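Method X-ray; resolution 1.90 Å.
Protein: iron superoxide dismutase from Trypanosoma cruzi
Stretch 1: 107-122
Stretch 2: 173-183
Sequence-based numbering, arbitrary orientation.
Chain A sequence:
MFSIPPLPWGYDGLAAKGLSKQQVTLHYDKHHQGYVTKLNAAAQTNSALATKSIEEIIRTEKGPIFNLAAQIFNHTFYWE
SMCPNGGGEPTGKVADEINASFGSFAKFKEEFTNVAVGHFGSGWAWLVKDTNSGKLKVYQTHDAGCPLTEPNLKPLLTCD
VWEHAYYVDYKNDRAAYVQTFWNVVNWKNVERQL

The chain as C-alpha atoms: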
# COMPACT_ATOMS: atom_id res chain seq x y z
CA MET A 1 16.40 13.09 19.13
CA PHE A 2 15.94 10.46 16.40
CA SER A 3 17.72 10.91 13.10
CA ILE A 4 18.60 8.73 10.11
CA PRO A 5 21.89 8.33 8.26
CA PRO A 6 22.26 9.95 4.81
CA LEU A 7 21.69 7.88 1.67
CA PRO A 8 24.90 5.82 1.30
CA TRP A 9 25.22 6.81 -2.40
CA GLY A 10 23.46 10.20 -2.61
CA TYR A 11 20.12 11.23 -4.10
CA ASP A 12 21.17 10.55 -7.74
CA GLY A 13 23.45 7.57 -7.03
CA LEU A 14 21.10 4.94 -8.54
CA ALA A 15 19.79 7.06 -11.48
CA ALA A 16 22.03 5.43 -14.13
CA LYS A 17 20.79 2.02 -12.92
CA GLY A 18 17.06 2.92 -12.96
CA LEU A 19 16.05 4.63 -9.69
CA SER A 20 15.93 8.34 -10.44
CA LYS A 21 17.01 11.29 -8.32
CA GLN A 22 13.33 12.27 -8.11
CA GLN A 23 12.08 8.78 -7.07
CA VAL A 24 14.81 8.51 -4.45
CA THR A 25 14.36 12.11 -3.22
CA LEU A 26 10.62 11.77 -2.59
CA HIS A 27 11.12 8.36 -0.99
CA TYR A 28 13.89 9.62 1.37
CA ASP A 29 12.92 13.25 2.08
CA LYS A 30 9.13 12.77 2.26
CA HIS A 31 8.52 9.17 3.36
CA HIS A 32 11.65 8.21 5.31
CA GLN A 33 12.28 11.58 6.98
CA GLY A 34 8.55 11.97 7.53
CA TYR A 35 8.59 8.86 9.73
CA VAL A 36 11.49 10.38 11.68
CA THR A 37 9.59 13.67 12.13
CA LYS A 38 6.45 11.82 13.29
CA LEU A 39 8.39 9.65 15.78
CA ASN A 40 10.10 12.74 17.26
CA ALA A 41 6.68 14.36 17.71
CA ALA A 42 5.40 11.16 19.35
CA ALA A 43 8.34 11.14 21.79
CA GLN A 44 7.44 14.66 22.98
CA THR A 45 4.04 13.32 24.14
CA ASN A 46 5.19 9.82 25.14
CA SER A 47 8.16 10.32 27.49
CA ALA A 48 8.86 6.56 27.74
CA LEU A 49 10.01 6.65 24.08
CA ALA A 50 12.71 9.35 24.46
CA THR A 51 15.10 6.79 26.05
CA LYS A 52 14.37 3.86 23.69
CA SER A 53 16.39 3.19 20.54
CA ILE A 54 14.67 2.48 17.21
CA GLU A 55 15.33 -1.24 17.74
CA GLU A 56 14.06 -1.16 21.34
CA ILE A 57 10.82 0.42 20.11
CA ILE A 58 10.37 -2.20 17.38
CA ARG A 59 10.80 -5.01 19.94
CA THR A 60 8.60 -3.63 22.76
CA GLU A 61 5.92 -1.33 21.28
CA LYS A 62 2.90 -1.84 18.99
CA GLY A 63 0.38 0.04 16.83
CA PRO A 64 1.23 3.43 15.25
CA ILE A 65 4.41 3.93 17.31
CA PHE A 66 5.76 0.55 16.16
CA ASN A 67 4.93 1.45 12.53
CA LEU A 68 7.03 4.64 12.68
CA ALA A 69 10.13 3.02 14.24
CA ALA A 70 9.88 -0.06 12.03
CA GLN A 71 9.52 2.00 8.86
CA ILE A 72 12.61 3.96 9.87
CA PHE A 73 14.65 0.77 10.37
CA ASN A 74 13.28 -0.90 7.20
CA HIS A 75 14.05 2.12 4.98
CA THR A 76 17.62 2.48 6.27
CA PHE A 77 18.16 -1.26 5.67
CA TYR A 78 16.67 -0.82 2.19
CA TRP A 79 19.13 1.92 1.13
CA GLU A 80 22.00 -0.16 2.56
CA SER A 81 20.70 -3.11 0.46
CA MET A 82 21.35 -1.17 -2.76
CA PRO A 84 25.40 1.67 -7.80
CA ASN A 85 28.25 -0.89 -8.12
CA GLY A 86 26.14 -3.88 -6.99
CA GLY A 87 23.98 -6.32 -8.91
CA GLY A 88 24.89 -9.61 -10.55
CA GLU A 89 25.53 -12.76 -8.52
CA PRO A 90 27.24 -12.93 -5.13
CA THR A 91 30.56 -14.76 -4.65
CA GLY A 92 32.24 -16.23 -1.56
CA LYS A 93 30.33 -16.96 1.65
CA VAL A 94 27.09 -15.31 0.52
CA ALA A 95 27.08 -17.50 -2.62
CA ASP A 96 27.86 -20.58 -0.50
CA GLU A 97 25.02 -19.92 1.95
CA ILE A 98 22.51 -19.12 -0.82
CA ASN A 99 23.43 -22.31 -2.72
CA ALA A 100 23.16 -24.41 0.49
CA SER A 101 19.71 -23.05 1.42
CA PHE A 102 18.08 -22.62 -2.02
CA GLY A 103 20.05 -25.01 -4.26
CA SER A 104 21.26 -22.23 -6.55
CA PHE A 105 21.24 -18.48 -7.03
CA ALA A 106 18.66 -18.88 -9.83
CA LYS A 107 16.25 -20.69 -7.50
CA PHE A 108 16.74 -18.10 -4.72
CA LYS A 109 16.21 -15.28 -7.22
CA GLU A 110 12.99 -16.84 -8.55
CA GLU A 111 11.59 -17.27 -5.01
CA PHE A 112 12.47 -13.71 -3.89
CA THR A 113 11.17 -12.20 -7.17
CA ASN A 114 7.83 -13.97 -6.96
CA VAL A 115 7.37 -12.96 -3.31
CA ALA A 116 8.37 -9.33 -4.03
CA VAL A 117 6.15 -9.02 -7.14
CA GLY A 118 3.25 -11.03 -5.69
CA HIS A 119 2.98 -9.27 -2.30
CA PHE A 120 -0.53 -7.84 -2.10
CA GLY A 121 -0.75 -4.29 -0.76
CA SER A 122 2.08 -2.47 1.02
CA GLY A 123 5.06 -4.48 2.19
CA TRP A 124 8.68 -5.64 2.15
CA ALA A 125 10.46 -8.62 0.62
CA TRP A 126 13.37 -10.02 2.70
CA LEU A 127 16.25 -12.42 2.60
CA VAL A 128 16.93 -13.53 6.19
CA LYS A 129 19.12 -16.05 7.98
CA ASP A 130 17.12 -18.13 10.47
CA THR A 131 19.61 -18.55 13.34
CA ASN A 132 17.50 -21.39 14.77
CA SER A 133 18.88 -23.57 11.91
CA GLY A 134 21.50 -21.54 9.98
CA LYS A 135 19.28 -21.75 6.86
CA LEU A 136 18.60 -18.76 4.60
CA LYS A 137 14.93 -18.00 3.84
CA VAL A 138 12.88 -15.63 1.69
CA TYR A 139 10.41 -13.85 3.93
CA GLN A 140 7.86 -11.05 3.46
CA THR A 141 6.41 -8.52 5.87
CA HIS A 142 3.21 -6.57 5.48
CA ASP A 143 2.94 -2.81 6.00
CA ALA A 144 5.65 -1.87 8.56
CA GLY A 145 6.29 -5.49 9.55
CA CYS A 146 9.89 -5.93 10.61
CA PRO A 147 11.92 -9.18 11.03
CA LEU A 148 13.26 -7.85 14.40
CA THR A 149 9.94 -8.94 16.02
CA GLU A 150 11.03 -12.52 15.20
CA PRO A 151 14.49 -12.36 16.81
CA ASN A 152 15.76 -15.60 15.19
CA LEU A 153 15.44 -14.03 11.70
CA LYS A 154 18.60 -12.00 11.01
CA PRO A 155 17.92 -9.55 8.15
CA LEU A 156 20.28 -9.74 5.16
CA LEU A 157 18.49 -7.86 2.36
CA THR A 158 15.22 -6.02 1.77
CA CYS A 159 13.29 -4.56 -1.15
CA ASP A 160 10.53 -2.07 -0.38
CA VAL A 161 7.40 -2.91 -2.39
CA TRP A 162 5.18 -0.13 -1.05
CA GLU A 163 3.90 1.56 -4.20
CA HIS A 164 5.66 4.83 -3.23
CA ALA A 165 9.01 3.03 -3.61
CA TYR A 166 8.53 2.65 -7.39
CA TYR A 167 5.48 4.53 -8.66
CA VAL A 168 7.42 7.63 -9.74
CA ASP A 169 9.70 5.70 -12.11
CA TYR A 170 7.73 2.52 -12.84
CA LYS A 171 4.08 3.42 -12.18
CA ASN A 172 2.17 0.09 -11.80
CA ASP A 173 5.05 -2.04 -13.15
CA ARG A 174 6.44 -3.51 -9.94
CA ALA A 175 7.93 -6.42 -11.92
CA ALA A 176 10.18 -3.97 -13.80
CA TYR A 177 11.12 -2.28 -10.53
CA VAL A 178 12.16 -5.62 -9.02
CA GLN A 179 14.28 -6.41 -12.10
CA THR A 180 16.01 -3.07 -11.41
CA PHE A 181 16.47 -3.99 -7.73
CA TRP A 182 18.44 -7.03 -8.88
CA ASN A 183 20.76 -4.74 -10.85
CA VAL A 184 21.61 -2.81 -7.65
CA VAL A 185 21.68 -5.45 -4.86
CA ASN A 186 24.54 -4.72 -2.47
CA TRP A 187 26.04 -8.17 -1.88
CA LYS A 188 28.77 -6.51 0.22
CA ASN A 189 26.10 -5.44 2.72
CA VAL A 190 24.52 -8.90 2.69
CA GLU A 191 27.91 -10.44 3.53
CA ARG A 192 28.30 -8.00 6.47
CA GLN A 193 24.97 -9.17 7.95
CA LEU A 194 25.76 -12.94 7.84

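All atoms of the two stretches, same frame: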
# COMPACT_ATOMS: atom_id res chain seq x y z
N LYS A 107 17.43 -20.27 -8.26
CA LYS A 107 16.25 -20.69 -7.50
C LYS A 107 15.90 -19.68 -6.39
O LYS A 107 14.73 -19.38 -6.17
CB LYS A 107 16.47 -22.10 -6.92
CG LYS A 107 16.25 -23.23 -7.95
CD LYS A 107 16.70 -24.57 -7.39
CE LYS A 107 16.31 -25.73 -8.32
NZ LYS A 107 17.09 -26.97 -8.00
N PHE A 108 16.92 -19.17 -5.70
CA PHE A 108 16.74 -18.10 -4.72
C PHE A 108 16.09 -16.89 -5.40
O PHE A 108 15.11 -16.35 -4.91
CB PHE A 108 18.08 -17.66 -4.11
CG PHE A 108 18.06 -16.24 -3.59
CD1 PHE A 108 17.34 -15.91 -2.44
CD2 PHE A 108 18.72 -15.22 -4.27
CE1 PHE A 108 17.29 -14.59 -1.98
CE2 PHE A 108 18.68 -13.91 -3.81
CZ PHE A 108 17.97 -13.60 -2.66
N LYS A 109 16.64 -16.49 -6.54
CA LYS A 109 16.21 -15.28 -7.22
C LYS A 109 14.75 -15.41 -7.66
O LYS A 109 13.98 -14.46 -7.52
CB LYS A 109 17.13 -14.98 -8.41
CG LYS A 109 16.63 -13.90 -9.33
CD LYS A 109 17.68 -13.49 -10.35
CE LYS A 109 17.14 -12.38 -11.23
NZ LYS A 109 18.12 -11.91 -12.23
N GLU A 110 14.37 -16.58 -8.17
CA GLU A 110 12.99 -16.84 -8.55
C GLU A 110 12.06 -16.72 -7.34
O GLU A 110 10.99 -16.13 -7.44
CB GLU A 110 12.84 -18.21 -9.23
CG GLU A 110 11.40 -18.61 -9.55
CD GLU A 110 10.83 -17.91 -10.79
OE1 GLU A 110 11.49 -16.99 -11.34
OE2 GLU A 110 9.71 -18.28 -11.23
N GLU A 111 12.45 -17.29 -6.20
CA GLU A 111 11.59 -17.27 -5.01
C GLU A 111 11.43 -15.84 -4.47
O GLU A 111 10.32 -15.43 -4.15
CB GLU A 111 12.13 -18.22 -3.95
CG GLU A 111 11.26 -18.33 -2.70
CD GLU A 111 11.78 -19.35 -1.70
OE1 GLU A 111 12.68 -20.15 -2.05
OE2 GLU A 111 11.26 -19.36 -0.57
N PHE A 112 12.52 -15.09 -4.38
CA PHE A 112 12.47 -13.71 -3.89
C PHE A 112 11.66 -12.82 -4.83
O PHE A 112 10.80 -12.07 -4.37
CB PHE A 112 13.90 -13.17 -3.68
CG PHE A 112 13.95 -11.78 -3.08
CD1 PHE A 112 13.70 -10.66 -3.85
CD2 PHE A 112 14.28 -11.61 -1.74
CE1 PHE A 112 13.76 -9.37 -3.30
CE2 PHE A 112 14.34 -10.32 -1.18
CZ PHE A 112 14.09 -9.21 -1.97
N THR A 113 11.92 -12.94 -6.14
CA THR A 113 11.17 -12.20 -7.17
C THR A 113 9.68 -12.42 -7.05
O THR A 113 8.91 -11.47 -6.99
CB THR A 113 11.62 -12.62 -8.58
OG1 THR A 113 13.00 -12.31 -8.77
CG2 THR A 113 10.88 -11.84 -9.67
N ASN A 114 9.26 -13.67 -7.00
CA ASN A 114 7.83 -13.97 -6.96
C ASN A 114 7.16 -13.47 -5.68
O ASN A 114 6.03 -12.97 -5.73
CB ASN A 114 7.60 -15.46 -7.19
CG ASN A 114 7.96 -15.88 -8.62
OD1 ASN A 114 8.01 -15.04 -9.54
ND2 ASN A 114 8.19 -17.17 -8.82
N VAL A 115 7.85 -13.56 -4.55
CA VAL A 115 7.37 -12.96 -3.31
C VAL A 115 7.27 -11.42 -3.42
O VAL A 115 6.27 -10.83 -3.06
CB VAL A 115 8.27 -13.36 -2.10
CG1 VAL A 115 8.00 -12.50 -0.89
CG2 VAL A 115 8.07 -14.83 -1.75
N ALA A 116 8.32 -10.78 -3.92
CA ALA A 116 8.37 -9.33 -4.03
C ALA A 116 7.30 -8.79 -4.99
O ALA A 116 6.65 -7.79 -4.69
CB ALA A 116 9.75 -8.87 -4.47
N VAL A 117 7.11 -9.46 -6.12
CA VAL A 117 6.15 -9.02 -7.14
C VAL A 117 4.72 -9.40 -6.75
O VAL A 117 3.78 -8.67 -7.04
CB VAL A 117 6.52 -9.57 -8.56
CG1 VAL A 117 5.46 -9.19 -9.58
CG2 VAL A 117 7.88 -9.04 -9.01
N GLY A 118 4.57 -10.52 -6.06
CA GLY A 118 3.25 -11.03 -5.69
C GLY A 118 2.68 -10.48 -4.39
O GLY A 118 1.53 -10.76 -4.07
N HIS A 119 3.46 -9.72 -3.61
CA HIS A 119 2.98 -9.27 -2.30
C HIS A 119 1.81 -8.32 -2.51
O HIS A 119 1.92 -7.35 -3.25
CB HIS A 119 4.07 -8.58 -1.48
CG HIS A 119 3.63 -8.22 -0.10
ND1 HIS A 119 3.71 -9.10 0.96
CD2 HIS A 119 3.09 -7.08 0.40
CE1 HIS A 119 3.24 -8.52 2.05
NE2 HIS A 119 2.86 -7.29 1.74
N PHE A 120 0.68 -8.62 -1.88
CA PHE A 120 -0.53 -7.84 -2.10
C PHE A 120 -0.58 -6.70 -1.10
O PHE A 120 -0.43 -6.92 0.10
CB PHE A 120 -1.77 -8.70 -1.98
CG PHE A 120 -3.00 -7.99 -2.42
CD1 PHE A 120 -3.22 -7.73 -3.76
CD2 PHE A 120 -3.92 -7.52 -1.49
CE1 PHE A 120 -4.35 -7.04 -4.18
CE2 PHE A 120 -5.06 -6.84 -1.91
CZ PHE A 120 -5.26 -6.59 -3.24
N GLY A 121 -0.78 -5.48 -1.59
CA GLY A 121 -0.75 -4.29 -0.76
C GLY A 121 0.68 -3.85 -0.46
O GLY A 121 1.61 -4.20 -1.18
N SER A 122 0.82 -3.07 0.61
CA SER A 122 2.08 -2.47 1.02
C SER A 122 2.91 -3.47 1.79
O SER A 122 2.38 -4.19 2.65
CB SER A 122 1.81 -1.26 1.92
OG SER A 122 1.08 -0.25 1.25
N ASP A 173 4.20 -0.92 -12.72
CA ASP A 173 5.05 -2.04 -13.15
C ASP A 173 6.07 -2.41 -12.07
O ASP A 173 7.27 -2.13 -12.19
CB ASP A 173 5.74 -1.70 -14.47
CG ASP A 173 6.23 -2.94 -15.21
OD1 ASP A 173 6.35 -4.03 -14.60
OD2 ASP A 173 6.52 -2.90 -16.42
N ARG A 174 5.58 -3.06 -11.03
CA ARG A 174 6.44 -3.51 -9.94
C ARG A 174 7.42 -4.58 -10.41
O ARG A 174 8.54 -4.65 -9.89
CB ARG A 174 5.62 -4.07 -8.78
CG ARG A 174 6.46 -4.20 -7.50
CD ARG A 174 5.84 -5.06 -6.46
NE ARG A 174 4.62 -4.48 -5.93
CZ ARG A 174 3.82 -5.07 -5.07
NH1 ARG A 174 4.13 -6.28 -4.61
NH2 ARG A 174 2.72 -4.45 -4.65
N ALA A 175 7.01 -5.42 -11.36
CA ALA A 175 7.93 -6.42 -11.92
C ALA A 175 9.19 -5.77 -12.49
O ALA A 175 10.29 -6.25 -12.26
CB ALA A 175 7.24 -7.26 -12.97
N ALA A 176 9.03 -4.67 -13.21
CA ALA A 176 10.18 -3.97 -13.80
C ALA A 176 11.05 -3.34 -12.72
O ALA A 176 12.28 -3.32 -12.83
CB ALA A 176 9.71 -2.92 -14.80
N TYR A 177 10.41 -2.86 -11.67
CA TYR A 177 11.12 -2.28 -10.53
C TYR A 177 11.97 -3.33 -9.83
O TYR A 177 13.11 -3.05 -9.44
CB TYR A 177 10.11 -1.66 -9.55
CG TYR A 177 10.60 -1.48 -8.13
CD1 TYR A 177 11.62 -0.58 -7.82
CD2 TYR A 177 10.04 -2.21 -7.09
CE1 TYR A 177 12.08 -0.42 -6.50
CE2 TYR A 177 10.47 -2.06 -5.78
CZ TYR A 177 11.50 -1.16 -5.49
OH TYR A 177 11.92 -1.00 -4.17
N VAL A 178 11.43 -4.54 -9.68
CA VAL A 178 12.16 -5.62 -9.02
C VAL A 178 13.33 -6.08 -9.88
O VAL A 178 14.39 -6.41 -9.35
CB VAL A 178 11.22 -6.79 -8.64
CG1 VAL A 178 12.01 -8.05 -8.20
CG2 VAL A 178 10.30 -6.35 -7.52
N GLN A 179 13.16 -6.10 -11.20
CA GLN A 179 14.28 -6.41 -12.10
C GLN A 179 15.41 -5.40 -11.88
O GLN A 179 16.58 -5.77 -11.82
CB GLN A 179 13.83 -6.46 -13.57
CG GLN A 179 13.05 -7.76 -13.92
CD GLN A 179 13.76 -9.05 -13.45
OE1 GLN A 179 14.85 -9.36 -13.93
NE2 GLN A 179 13.15 -9.78 -12.51
N THR A 180 15.05 -4.13 -11.72
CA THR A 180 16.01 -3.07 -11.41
C THR A 180 16.69 -3.29 -10.05
O THR A 180 17.89 -3.08 -9.92
CB THR A 180 15.31 -1.70 -11.45
OG1 THR A 180 15.18 -1.27 -12.82
CG2 THR A 180 16.13 -0.60 -10.79
N PHE A 181 15.91 -3.70 -9.05
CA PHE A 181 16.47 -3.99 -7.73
C PHE A 181 17.60 -5.00 -7.87
O PHE A 181 18.65 -4.84 -7.25
CB PHE A 181 15.37 -4.51 -6.77
CG PHE A 181 15.88 -4.87 -5.40
CD1 PHE A 181 16.11 -3.88 -4.45
CD2 PHE A 181 16.14 -6.19 -5.07
CE1 PHE A 181 16.58 -4.22 -3.18
CE2 PHE A 181 16.62 -6.53 -3.81
CZ PHE A 181 16.84 -5.53 -2.86
N TRP A 182 17.41 -6.01 -8.71
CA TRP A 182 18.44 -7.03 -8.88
C TRP A 182 19.73 -6.44 -9.45
O TRP A 182 20.82 -6.91 -9.13
CB TRP A 182 17.97 -8.20 -9.75
CG TRP A 182 16.96 -9.09 -9.08
CD1 TRP A 182 15.69 -9.32 -9.50
CD2 TRP A 182 17.14 -9.85 -7.88
NE1 TRP A 182 15.06 -10.19 -8.64
CE2 TRP A 182 15.93 -10.53 -7.63
CE3 TRP A 182 18.21 -10.04 -6.99
CZ2 TRP A 182 15.75 -11.36 -6.54
CZ3 TRP A 182 18.03 -10.87 -5.90
CH2 TRP A 182 16.81 -11.52 -5.68
N ASN A 183 19.60 -5.40 -10.27
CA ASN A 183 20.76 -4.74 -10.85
C ASN A 183 21.52 -3.88 -9.85
O ASN A 183 22.62 -3.43 -10.16
CB ASN A 183 20.36 -3.87 -12.05
CG ASN A 183 19.97 -4.69 -13.26
OD1 ASN A 183 19.29 -4.19 -14.16
ND2 ASN A 183 20.40 -5.94 -13.30
O HOH W 1 13.68 -12.62 -11.85

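Two helices, 107-118 and 174-183, run roughly antiparallel, their axes 9.4 Å apart at closest approach and 140° between their directions. At the apolar centre V178 points toward the first helix, and its CG2 lies 4.0 Å from A116 CB and 3.9 Å from V117 CG2. The small methyl of A116 and the compact branches of the valines suit this spacing, and V117 CG2 also reaches A175 CA at 3.9 Å, where the backbones come closest.

Toward the start of the first helix the gap widens and W182 fills it, its side chain sitting among F108, K109, F112 and T113. F112 CD1 approaches W182 CZ2 at 3.5 Å, and F108 CE2 approaches W182 CH2 at 3.6 Å. The extended chain of K109 covers one indole face, with its CE 3.9 Å from the centroid of the five-membered ring and its ammonium in a cation-pi contact.

The indole edge is polar: W182 NE1 donates to T113 OG1 (3.0 Å), which in turn donates to K109 O (2.7 Å). A water bridges T113 OG1 and Q179 NE2.

At the other end, R174 reaches past the helix terminus. Its NH1 donates to A116 O (2.9 Å) and H119 O (2.8 Å), carbonyls that lie near the guanidinium plane, so one planar cation ties the helix end to the following loop.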